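Local coordinates for Low molecular weight heat shock protein (Xanthomonas axonopodis pv. citri, PDB 3GLA) that probably acts as a small heat-shock chaperone of the alpha-crystallin family that takes part in the stress response, at residues R42-S47 with Y63-R68. Residues are numbered along the deposited sequence; the frame is centred on the assembly and turned at random.
Sequences RGERKS and YGSFHR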
# COMPACT_ATOMS: atom_id res chain seq x y z
N ARG B 42 0.67 -3.13 14.07
CA ARG B 42 1.05 -1.83 14.51
C ARG B 42 2.39 -1.53 13.90
O ARG B 42 3.13 -2.44 13.53
CB ARG B 42 1.08 -1.69 16.02
CG ARG B 42 2.12 -2.33 16.52
CD ARG B 42 1.94 -2.29 18.08
NE ARG B 42 1.62 -1.02 18.63
CZ ARG B 42 1.00 -0.88 19.80
NH1 ARG B 42 0.65 -1.97 20.52
NH2 ARG B 42 0.72 0.35 20.24
N GLY B 43 2.64 -0.24 13.76
CA GLY B 43 3.95 0.10 13.18
C GLY B 43 3.85 1.60 12.84
O GLY B 43 2.98 2.36 13.37
N GLU B 44 4.80 1.99 11.99
CA GLU B 44 4.95 3.47 11.77
C GLU B 44 5.52 3.56 10.40
O GLU B 44 6.33 2.78 9.96
CB GLU B 44 5.85 4.17 12.78
CG GLU B 44 5.93 5.72 12.68
CD GLU B 44 5.84 6.57 14.01
OE1 GLU B 44 5.94 7.81 13.85
OE2 GLU B 44 5.64 6.05 15.15
N ARG B 45 5.03 4.53 9.66
CA ARG B 45 5.58 4.70 8.44
C ARG B 45 6.12 6.10 8.43
O ARG B 45 5.43 6.97 8.90
CB ARG B 45 4.25 4.66 7.52
CG ARG B 45 4.50 5.17 6.22
CD ARG B 45 3.16 5.11 5.35
NE ARG B 45 3.46 5.24 4.11
CZ ARG B 45 2.73 5.13 3.04
NH1 ARG B 45 1.63 5.83 2.87
NH2 ARG B 45 3.42 4.82 2.05
N LYS B 46 7.29 6.33 7.89
CA LYS B 46 7.71 7.68 7.65
C LYS B 46 7.25 8.04 6.19
O LYS B 46 6.94 7.15 5.44
CB LYS B 46 9.26 7.82 7.61
CG LYS B 46 10.00 7.42 9.00
CD LYS B 46 9.44 8.20 10.13
CE LYS B 46 10.14 7.73 11.50
NZ LYS B 46 9.24 6.81 12.28
N SER B 47 7.26 9.31 5.95
CA SER B 47 6.99 9.73 4.57
C SER B 47 7.98 10.78 4.23
O SER B 47 8.27 11.71 4.98
CB SER B 47 5.62 10.42 4.54
OG SER B 47 5.35 10.80 3.19
N TYR B 63 0.69 8.71 6.86
CA TYR B 63 1.86 8.06 7.46
C TYR B 63 1.81 8.30 8.96
O TYR B 63 0.76 8.75 9.41
CB TYR B 63 3.18 8.58 6.82
CG TYR B 63 3.35 10.04 7.04
CD1 TYR B 63 4.21 10.48 8.00
CD2 TYR B 63 2.65 11.00 6.24
CE1 TYR B 63 4.41 11.84 8.23
CE2 TYR B 63 2.82 12.37 6.46
CZ TYR B 63 3.73 12.78 7.44
OH TYR B 63 3.93 14.12 7.62
N GLY B 64 2.90 7.96 9.60
CA GLY B 64 2.96 8.02 11.08
C GLY B 64 2.56 6.68 11.63
O GLY B 64 2.69 5.64 10.95
N SER B 65 2.09 6.72 12.86
CA SER B 65 1.90 5.42 13.50
C SER B 65 0.53 4.85 13.07
O SER B 65 -0.43 5.57 12.75
CB SER B 65 1.86 5.55 15.05
OG SER B 65 3.02 6.18 15.40
N PHE B 66 0.46 3.54 13.09
CA PHE B 66 -0.86 2.97 12.93
C PHE B 66 -0.95 1.80 13.93
O PHE B 66 0.06 1.30 14.39
CB PHE B 66 -1.06 2.36 11.50
CG PHE B 66 -0.15 1.26 11.19
CD1 PHE B 66 -0.57 -0.08 11.43
CD2 PHE B 66 1.12 1.52 10.65
CE1 PHE B 66 0.25 -1.15 11.10
CE2 PHE B 66 2.00 0.42 10.34
CZ PHE B 66 1.52 -0.92 10.59
N HIS B 67 -2.18 1.47 14.27
CA HIS B 67 -2.41 0.32 15.10
C HIS B 67 -3.84 -0.03 14.93
O HIS B 67 -4.73 0.78 15.16
CB HIS B 67 -2.16 0.80 16.49
CG HIS B 67 -2.29 -0.23 17.51
ND1 HIS B 67 -2.49 -1.57 17.26
CD2 HIS B 67 -2.14 -0.13 18.86
CE1 HIS B 67 -2.53 -2.24 18.41
NE2 HIS B 67 -2.30 -1.40 19.38
N ARG B 68 -4.06 -1.18 14.39
CA ARG B 68 -5.42 -1.60 14.19
C ARG B 68 -5.45 -2.98 14.91
O ARG B 68 -4.49 -3.73 14.97
CB ARG B 68 -5.72 -1.84 12.74
CG ARG B 68 -5.58 -0.44 12.04
CD ARG B 68 -6.30 -0.46 10.68
NE ARG B 68 -7.72 -0.53 10.82
CZ ARG B 68 -8.51 -0.93 9.81
NH1 ARG B 68 -7.99 -1.38 8.65
NH2 ARG B 68 -9.80 -0.96 10.00
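Gly43 O accepts a hydrogen bond from Phe66 N on the facing strand, 2.8 Å long with 165° at the hydrogen, and is also approached by Ser65 CA in a CA-H...O contact. The return bond of this antiparallel hydrogen-bonded pair, Gly43 N to Phe66 O, is longer at 3.1 Å. Phe66 folds its ring back across the neighbouring strand: CG sits between its own backbone N and carbonyl carbon (chi1 62°), and the ring face lies flat on the glycine backbone, with Gly43 N over its centre, 3.4 Å above the plane. With no side chain on Gly43, Phe66 CE2 comes to 3.3 Å from Gly43 C. Trp3 meets the same ring edge-to-face, and Leu22 and Ile25 also pack on it. Strands 38-45 and 64-71 are neighbours in one sheet of the immunoglobulin-like beta-sandwich that forms the alpha-crystallin domain. Glu44 and Ser65, on the sheet face opposite Phe66, are a non-hydrogen-bonded pair; in one of two Ser65 conformers Ser65 OG donates to Glu44 OE2 over 2.6 Å, from above the carboxylate plane, a link left doubtful by the second conformer. Further along that face the Arg42 guanidinium lies obliquely over the His67 ring, the planes 34° apart and Arg42 NH2 3.2 Å from His67 CD2. At the other end Arg45 and Gly64 exchange two backbone hydrogen bonds, and the extended Arg45 side chain crosses that of Tyr63 at about a right angle, Arg45 CG 3.7 Å from Tyr63 CB. Beyond it the guanidinium forms a salt bridge with Asp21 of the second subunit and a cation-pi contact with Trp3, linking this strand end to the dimer interface. Ser47 CB rests over one face of the Tyr63 ring, 3.5 Å from its centroid, while Ser47 OG is hydrogen-bonded to Ser49 N.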